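Long-range contacts in probable aquaporin AqpM (Archaeoglobus fulgidus, PDB 3NE2), which probably forms a membrane channel that lets water move in either direction down an osmotic gradient: residues Lys7-Glu12 and Ile105-Ile110; Gly134-Phe139 and Pro201-Gly206; Met159-Gly164 and Leu178-Thr183. All coordinates share one frame; numbering follows the deposited sequence.

Contact 1 of 3, residues Lys7-Glu12 and Ile105-Ile110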
loop_
_atom_site.group_PDB
_atom_site.type_symbol
_atom_site.label_atom_id
_atom_site.label_comp_id
_atom_site.label_asym_id
_atom_site.label_seq_id
_atom_site.Cartn_x
_atom_site.Cartn_y
_atom_site.Cartn_z
ATOM N N LYS C 7 30.456 4.308 15.205
ATOM C CA LYS C 7 29.212 4.982 14.797
ATOM C C LYS C 7 28.341 4.143 13.895
ATOM O O LYS C 7 27.132 4.349 13.884
ATOM C CB LYS C 7 29.498 6.315 14.100
ATOM C CG LYS C 7 29.706 7.480 15.068
ATOM C CD LYS C 7 30.014 8.748 14.291
ATOM C CE LYS C 7 30.359 9.921 15.189
ATOM N NZ LYS C 7 30.629 11.118 14.302
ATOM N N ARG C 8 28.937 3.225 13.130
ATOM C CA ARG C 8 28.147 2.283 12.308
ATOM C C ARG C 8 27.527 1.181 13.189
ATOM O O ARG C 8 26.413 0.681 12.909
ATOM C CB ARG C 8 28.990 1.689 11.182
ATOM C CG ARG C 8 29.397 2.752 10.178
ATOM C CD ARG C 8 30.262 2.235 9.039
ATOM N NE ARG C 8 31.649 2.014 9.438
ATOM C CZ ARG C 8 32.265 0.836 9.446
ATOM N NH1 ARG C 8 31.652 -0.288 9.082
ATOM N NH2 ARG C 8 33.517 0.785 9.829
ATOM N N PHE C 9 28.231 0.841 14.269
ATOM C CA PHE C 9 27.693 -0.061 15.265
ATOM C C PHE C 9 26.411 0.513 15.883
ATOM O O PHE C 9 25.347 -0.128 15.881
ATOM C CB PHE C 9 28.735 -0.290 16.357
ATOM C CG PHE C 9 28.312 -1.293 17.397
ATOM C CD1 PHE C 9 28.626 -2.642 17.247
ATOM C CD2 PHE C 9 27.592 -0.889 18.527
ATOM C CE1 PHE C 9 28.226 -3.570 18.201
ATOM C CE2 PHE C 9 27.195 -1.809 19.478
ATOM C CZ PHE C 9 27.514 -3.154 19.319
ATOM N N THR C 10 26.529 1.729 16.408
ATOM C CA THR C 10 25.415 2.376 17.074
ATOM C C THR C 10 24.323 2.696 16.063
ATOM O O THR C 10 23.156 2.751 16.427
ATOM C CB THR C 10 25.851 3.649 17.823
ATOM O OG1 THR C 10 26.303 4.631 16.888
ATOM C CG2 THR C 10 26.981 3.335 18.804
ATOM N N ALA C 11 24.692 2.894 14.793
ATOM C CA ALA C 11 23.705 3.037 13.717
ATOM C C ALA C 11 22.958 1.722 13.484
ATOM O O ALA C 11 21.726 1.751 13.284
ATOM C CB ALA C 11 24.360 3.515 12.444
ATOM N N GLU C 12 23.685 0.590 13.533
ATOM C CA GLU C 12 23.066 -0.759 13.408
ATOM C C GLU C 12 22.170 -1.166 14.574
ATOM O O GLU C 12 21.203 -1.925 14.390
ATOM C CB GLU C 12 24.109 -1.844 13.190
ATOM C CG GLU C 12 24.596 -1.932 11.739
ATOM C CD GLU C 12 23.502 -2.320 10.717
ATOM O OE1 GLU C 12 22.610 -3.124 11.042
ATOM O OE2 GLU C 12 23.543 -1.825 9.571
ATOM N N ILE C 105 26.641 -8.040 13.729
ATOM C CA ILE C 105 25.628 -8.995 14.228
ATOM C C ILE C 105 25.302 -8.757 15.702
ATOM O O ILE C 105 24.149 -8.816 16.095
ATOM C CB ILE C 105 26.078 -10.478 13.990
ATOM C CG1 ILE C 105 26.127 -10.768 12.485
ATOM C CG2 ILE C 105 25.131 -11.446 14.673
ATOM C CD1 ILE C 105 26.484 -12.175 12.130
ATOM N N VAL C 106 26.329 -8.471 16.498
ATOM C CA VAL C 106 26.149 -8.089 17.900
ATOM C C VAL C 106 25.334 -6.794 18.023
ATOM O O VAL C 106 24.421 -6.723 18.860
ATOM C CB VAL C 106 27.508 -7.922 18.625
ATOM C CG1 VAL C 106 27.337 -7.162 19.936
ATOM C CG2 VAL C 106 28.136 -9.272 18.858
ATOM N N ALA C 107 25.660 -5.789 17.194
ATOM C CA ALA C 107 24.907 -4.515 17.155
ATOM C C ALA C 107 23.422 -4.754 16.864
ATOM O O ALA C 107 22.530 -4.162 17.503
ATOM C CB ALA C 107 25.500 -3.571 16.112
ATOM N N GLN C 108 23.193 -5.649 15.903
ATOM C CA GLN C 108 21.851 -6.081 15.508
ATOM C C GLN C 108 21.080 -6.769 16.648
ATOM O O GLN C 108 19.918 -6.415 16.926
ATOM C CB GLN C 108 21.950 -6.990 14.261
ATOM C CG GLN C 108 22.234 -6.209 12.958
ATOM C CD GLN C 108 23.104 -6.948 11.954
ATOM O OE1 GLN C 108 23.217 -8.167 11.990
ATOM N NE2 GLN C 108 23.732 -6.200 11.054
ATOM N N PHE C 109 21.738 -7.740 17.287
ATOM C CA PHE C 109 21.157 -8.476 18.406
ATOM C C PHE C 109 20.836 -7.569 19.599
ATOM O O PHE C 109 19.730 -7.642 20.157
ATOM C CB PHE C 109 22.084 -9.601 18.851
ATOM C CG PHE C 109 21.880 -10.892 18.102
ATOM C CD1 PHE C 109 21.555 -12.060 18.779
ATOM C CD2 PHE C 109 22.010 -10.947 16.723
ATOM C CE1 PHE C 109 21.370 -13.256 18.086
ATOM C CE2 PHE C 109 21.827 -12.144 16.031
ATOM C CZ PHE C 109 21.505 -13.290 16.707
ATOM N N ILE C 110 21.784 -6.708 19.972
ATOM C CA ILE C 110 21.546 -5.714 21.028
ATOM C C ILE C 110 20.371 -4.789 20.692
ATOM O O ILE C 110 19.520 -4.528 21.551
ATOM C CB ILE C 110 22.783 -4.837 21.297
ATOM C CG1 ILE C 110 23.866 -5.661 21.991
ATOM C CG2 ILE C 110 22.415 -3.626 22.162
ATOM C CD1 ILE C 110 25.165 -4.883 22.207
#
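F9 lays one face of its ring over the methyl group of A107, a CH-pi contact in which A107 CB stands 3.6 Å from the ring centroid, close to the ring normal. The methyl is offset toward the rim, nearest CE1. CG of F9 lies anti to the backbone N (chi1 -176°), which starts the ring toward helix 101-123; the ring end then reaches A107. At the ring edge, close to its plane, V106 CG1 and I110 CD1 both meet F9 CZ, each at 4.1 Å.

One turn on, E12 CB packs against A107 CB at 3.7 Å, and the rest of E12 runs side by side with Q108, pointing the same way. Q108 NE2 donates to E12 OE1 over 3.3 Å, nearly straight at 161°. The bond lies close to the amide plane of Q108 but reaches OE1 from above the carboxylate plane, the two planes being nearly perpendicular. This bond is secondary for the carboxylate: OE1 also accepts from I82 N, while OE2 takes H81 N and S78 OG, so E12 ties the segment preceding the first NPA motif to both helices.

The axes of segments 7-12 and 105-110 approach to 8.3 Å and cross at -36°. On the side turned away from 105-110, A11 touches I77 and S78 of helix 53-78, while Q108 and I105 rest on P84 of helix 84-91.

Contact 2 of 3, residues Gly134-Phe139 and Pro201-Gly206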
loop_
_atom_site.group_PDB
_atom_site.type_symbol
_atom_site.label_atom_id
_atom_site.label_comp_id
_atom_site.label_asym_id
_atom_site.label_seq_id
_atom_site.Cartn_x
_atom_site.Cartn_y
_atom_site.Cartn_z
ATOM N N GLY C 134 5.436 -10.948 19.228
ATOM C CA GLY C 134 5.546 -11.185 17.779
ATOM C C GLY C 134 6.678 -12.118 17.378
ATOM O O GLY C 134 7.241 -11.988 16.282
ATOM N N ALA C 135 7.000 -13.061 18.268
ATOM C CA ALA C 135 8.072 -14.008 18.030
ATOM C C ALA C 135 7.665 -14.942 16.910
ATOM O O ALA C 135 6.494 -15.291 16.792
ATOM C CB ALA C 135 8.360 -14.792 19.293
ATOM N N THR C 136 8.629 -15.349 16.087
ATOM C CA THR C 136 8.343 -16.263 14.980
ATOM C C THR C 136 8.429 -17.719 15.462
ATOM O O THR C 136 9.216 -18.059 16.342
ATOM C CB THR C 136 9.291 -16.040 13.787
ATOM O OG1 THR C 136 10.625 -15.843 14.263
ATOM C CG2 THR C 136 8.872 -14.835 13.004
ATOM N N ALA C 137 7.585 -18.569 14.901
ATOM C CA ALA C 137 7.664 -19.998 15.149
ATOM C C ALA C 137 6.739 -20.656 14.144
ATOM O O ALA C 137 5.844 -19.976 13.614
ATOM C CB ALA C 137 7.261 -20.337 16.574
ATOM N N PRO C 138 6.955 -21.960 13.860
ATOM C CA PRO C 138 6.174 -22.673 12.840
ATOM C C PRO C 138 4.691 -22.634 13.128
ATOM O O PRO C 138 4.299 -22.455 14.279
ATOM C CB PRO C 138 6.669 -24.108 12.949
ATOM C CG PRO C 138 8.015 -23.999 13.536
ATOM C CD PRO C 138 7.980 -22.828 14.460
ATOM N N PHE C 139 3.870 -22.783 12.095
ATOM C CA PHE C 139 2.422 -22.738 12.289
ATOM C C PHE C 139 1.827 -24.128 12.272
ATOM O O PHE C 139 2.483 -25.079 11.848
ATOM C CB PHE C 139 1.752 -21.835 11.255
ATOM C CG PHE C 139 1.772 -20.379 11.640
ATOM C CD1 PHE C 139 2.978 -19.691 11.730
ATOM C CD2 PHE C 139 0.597 -19.708 11.938
ATOM C CE1 PHE C 139 3.013 -18.369 12.097
ATOM C CE2 PHE C 139 0.623 -18.376 12.302
ATOM C CZ PHE C 139 1.834 -17.704 12.379
ATOM N N PRO C 201 17.614 -13.630 11.838
ATOM C CA PRO C 201 17.986 -14.097 13.165
ATOM C C PRO C 201 17.867 -13.062 14.282
ATOM O O PRO C 201 17.454 -13.428 15.381
ATOM C CB PRO C 201 19.445 -14.493 12.996
ATOM C CG PRO C 201 19.550 -14.895 11.594
ATOM C CD PRO C 201 18.610 -14.013 10.831
ATOM N N ALA C 202 18.250 -11.806 14.034
ATOM C CA ALA C 202 18.130 -10.761 15.062
ATOM C C ALA C 202 16.663 -10.429 15.353
ATOM O O ALA C 202 16.278 -10.209 16.525
ATOM C CB ALA C 202 18.879 -9.518 14.665
ATOM N N ARG C 203 15.837 -10.444 14.303
ATOM C CA ARG C 203 14.396 -10.154 14.425
ATOM C C ARG C 203 13.624 -11.257 15.168
ATOM O O ARG C 203 12.631 -10.982 15.822
ATOM C CB ARG C 203 13.817 -9.916 13.032
ATOM C CG ARG C 203 12.304 -9.785 12.956
ATOM C CD ARG C 203 11.649 -11.116 12.558
ATOM N NE ARG C 203 10.200 -11.001 12.371
ATOM C CZ ARG C 203 9.276 -11.239 13.309
ATOM N NH1 ARG C 203 9.608 -11.603 14.552
ATOM N NH2 ARG C 203 7.993 -11.098 12.996
ATOM N N THR C 204 14.090 -12.497 15.049
ATOM C CA THR C 204 13.569 -13.619 15.831
ATOM C C THR C 204 14.101 -13.570 17.263
ATOM O O THR C 204 13.336 -13.726 18.218
ATOM C CB THR C 204 13.942 -14.974 15.183
ATOM O OG1 THR C 204 13.205 -15.145 13.964
ATOM C CG2 THR C 204 13.637 -16.130 16.132
ATOM N N PHE C 205 15.408 -13.348 17.396
ATOM C CA PHE C 205 16.057 -13.256 18.698
ATOM C C PHE C 205 15.327 -12.329 19.665
ATOM O O PHE C 205 14.943 -12.758 20.769
ATOM C CB PHE C 205 17.508 -12.795 18.538
ATOM C CG PHE C 205 18.227 -12.566 19.849
ATOM C CD1 PHE C 205 18.890 -13.622 20.501
ATOM C CD2 PHE C 205 18.244 -11.295 20.435
ATOM C CE1 PHE C 205 19.560 -13.410 21.712
ATOM C CE2 PHE C 205 18.914 -11.075 21.648
ATOM C CZ PHE C 205 19.576 -12.134 22.285
ATOM N N GLY C 206 15.146 -11.069 19.252
ATOM C CA GLY C 206 14.497 -10.043 20.099
ATOM C C GLY C 206 13.302 -10.528 20.942
ATOM O O GLY C 206 13.357 -10.579 22.185
#
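R203 and T204, just after the second NPA motif on helix 201-213, meet the loop 134-139 through a carbonyl, a methyl and a hydroxyl. R203 NH1 donates to G134 O at 3.0 Å with an N-H...O angle of 168°. That oxygen lies in the guanidinium plane, at its edge, and a weak second bond comes from R203 NH2 at 3.5 Å. T136 CG2 sits over the centre of one face of the same group, 3.6 Å from R203 CZ, the two side chains meeting tip to tip. Edge and face of the guanidinium are thus both engaged by the loop.

In aquaporins the arginine directly following this motif belongs to the aromatic/arginine constriction of the pore, and R203 occupies that sequence position. The bond to G134 O and the methyl over its face restrict the guanidinium, consistent with the loop holding it in place. Its backbone N is held in turn by N200 OD1 of the motif.

T136 and T204 cross at about a right angle, their OG1 atoms 2.7 Å apart, although the stronger polar partner of T204 OG1 is S198 OG. The loop is gripped further along helix 201-213, where T136 O accepts from Y208 OH.

Contact 3 of 3, residues Met159-Gly164 and Leu178-Thr183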
loop_
_atom_site.group_PDB
_atom_site.type_symbol
_atom_site.label_atom_id
_atom_site.label_comp_id
_atom_site.label_asym_id
_atom_site.label_seq_id
_atom_site.Cartn_x
_atom_site.Cartn_y
_atom_site.Cartn_z
ATOM N N MET C 159 17.196 -11.138 -0.352
ATOM C CA MET C 159 18.614 -10.841 -0.696
ATOM C C MET C 159 18.805 -10.569 -2.184
ATOM O O MET C 159 19.576 -9.697 -2.572
ATOM C CB MET C 159 19.543 -11.974 -0.266
ATOM C CG MET C 159 20.971 -11.568 -0.227
ATOM S SD MET C 159 21.258 -10.283 0.989
ATOM C CE MET C 159 22.817 -9.595 0.316
ATOM N N LEU C 160 18.064 -11.307 -3.003
ATOM C CA LEU C 160 18.050 -11.094 -4.442
ATOM C C LEU C 160 17.689 -9.639 -4.810
ATOM O O LEU C 160 18.279 -9.071 -5.722
ATOM C CB LEU C 160 17.068 -12.074 -5.114
ATOM C CG LEU C 160 17.239 -12.261 -6.619
ATOM C CD1 LEU C 160 18.577 -12.878 -6.824
ATOM C CD2 LEU C 160 16.159 -13.121 -7.227
ATOM N N VAL C 161 16.730 -9.046 -4.103
ATOM C CA VAL C 161 16.373 -7.660 -4.326
ATOM C C VAL C 161 17.512 -6.784 -3.830
ATOM O O VAL C 161 17.900 -5.822 -4.501
ATOM C CB VAL C 161 15.035 -7.287 -3.633
ATOM C CG1 VAL C 161 14.902 -5.794 -3.399
ATOM C CG2 VAL C 161 13.884 -7.751 -4.471
ATOM N N ILE C 162 18.063 -7.126 -2.668
ATOM C CA ILE C 162 19.181 -6.337 -2.077
ATOM C C ILE C 162 20.377 -6.229 -3.042
ATOM O O ILE C 162 21.070 -5.207 -3.107
ATOM C CB ILE C 162 19.611 -6.902 -0.678
ATOM C CG1 ILE C 162 18.435 -6.786 0.306
ATOM C CG2 ILE C 162 20.827 -6.162 -0.146
ATOM C CD1 ILE C 162 18.654 -7.466 1.587
ATOM N N MET C 163 20.593 -7.301 -3.800
ATOM C CA MET C 163 21.645 -7.325 -4.813
ATOM C C MET C 163 21.246 -6.418 -5.951
ATOM O O MET C 163 22.027 -5.619 -6.419
ATOM C CB MET C 163 21.853 -8.753 -5.368
ATOM C CG MET C 163 22.384 -9.793 -4.365
ATOM S SD MET C 163 24.024 -9.421 -3.724
ATOM C CE MET C 163 24.904 -9.052 -5.247
ATOM N N GLY C 164 20.014 -6.570 -6.398
ATOM C CA GLY C 164 19.574 -5.915 -7.612
ATOM C C GLY C 164 19.338 -4.412 -7.516
ATOM O O GLY C 164 19.479 -3.686 -8.495
ATOM N N LEU C 178 12.688 2.065 -0.347
ATOM C CA LEU C 178 11.295 1.800 -0.664
ATOM C C LEU C 178 11.119 0.382 -1.202
ATOM O O LEU C 178 10.336 -0.376 -0.657
ATOM C CB LEU C 178 10.762 2.834 -1.682
ATOM C CG LEU C 178 9.247 2.850 -1.915
ATOM C CD1 LEU C 178 8.527 3.369 -0.674
ATOM C CD2 LEU C 178 8.867 3.709 -3.082
ATOM N N VAL C 179 11.855 0.022 -2.248
ATOM C CA VAL C 179 11.735 -1.304 -2.834
ATOM C C VAL C 179 12.078 -2.391 -1.846
ATOM O O VAL C 179 11.296 -3.298 -1.688
ATOM C CB VAL C 179 12.632 -1.522 -4.049
ATOM C CG1 VAL C 179 12.553 -2.972 -4.508
ATOM C CG2 VAL C 179 12.245 -0.562 -5.170
ATOM N N ILE C 180 13.226 -2.327 -1.187
ATOM C CA ILE C 180 13.632 -3.419 -0.274
ATOM C C ILE C 180 12.589 -3.661 0.806
ATOM O O ILE C 180 12.312 -4.808 1.169
ATOM C CB ILE C 180 15.015 -3.179 0.409
ATOM C CG1 ILE C 180 16.163 -3.347 -0.608
ATOM C CG2 ILE C 180 15.212 -4.167 1.566
ATOM C CD1 ILE C 180 17.567 -2.974 -0.112
ATOM N N GLY C 181 12.010 -2.588 1.322
ATOM C CA GLY C 181 11.014 -2.724 2.380
ATOM C C GLY C 181 9.706 -3.332 1.911
ATOM O O GLY C 181 9.197 -4.287 2.481
ATOM N N LEU C 182 9.161 -2.734 0.863
ATOM C CA LEU C 182 7.937 -3.204 0.266
ATOM C C LEU C 182 8.082 -4.684 -0.096
ATOM O O LEU C 182 7.133 -5.433 0.057
ATOM C CB LEU C 182 7.581 -2.356 -0.976
ATOM C CG LEU C 182 7.050 -0.937 -0.750
ATOM C CD1 LEU C 182 6.828 -0.168 -2.058
ATOM C CD2 LEU C 182 5.768 -1.042 0.020
ATOM N N THR C 183 9.261 -5.105 -0.564
ATOM C CA THR C 183 9.508 -6.511 -0.884
ATOM C C THR C 183 9.286 -7.393 0.336
ATOM O O THR C 183 8.567 -8.391 0.251
ATOM C CB THR C 183 10.955 -6.747 -1.395
ATOM O OG1 THR C 183 11.159 -6.070 -2.633
ATOM C CG2 THR C 183 11.242 -8.231 -1.599
#
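V161 supplies most of the apolar contact, its two methyls meeting three residues of the facing helix. A chi1 of 158° sets V161 CG1 anti to the backbone N, where it meets V179 CG1 at 3.8 Å, and the two valines cross obliquely. The same methyl lies 3.9 Å from I180 CG1. One residue along, I162 CG1 meets I180 CD1 at 3.9 Å, with the side chains at about a right angle; I180 thus reaches I162 with its outermost carbon.

Contact between polar and apolar groups is confined to T183, which slides past V161 in the opposite direction. T183 OG1 is 3.7 Å from V161 CG2, and T183 CG2 faces the same methyl.

The hydrogen bonding of that hydroxyl is turned back into its own helix: T183 OG1 donates to V179 O over 2.9 Å, from above the carbonyl plane. V179 O also accepts from T183 N, and so carries two bonds. This satisfies the hydroxyl within an otherwise apolar interface.

The segments are nearly antiparallel, at 172°, with axes 9.7 Å apart and V161 CA nearest to I180 CA. They join consecutive transmembrane helices, 144-167 and 176-195. I162 rests on V86 of helix 84-91 and I180 on I71 of helix 53-78, while the third subunit packs against this pair, its A69 on V161 and its Y72 on V179.

The centre of contact 2 lies about 8 Å from the centre of the chain, those of contacts 3 and 1 about 13 and 15 Å. Contacts 2 and 3 are buried, whereas contact 1 is partly so, with V106 and I110 on the surface. Contact 2 is polar and joins a loop to a helix, contact 3 is almost wholly apolar between antiparallel helices, and contact 1 combines a CH-pi contact with a buried amide-carboxylate bond. No two contacts share a helix, but helices 176-195 and 201-213 are consecutive, and contact 3 nests inside the loop closed by contact 2. F109 packs on F205 where contacts 1 and 2 touch; the nearest atoms of contact 3 are about 11 Å from either.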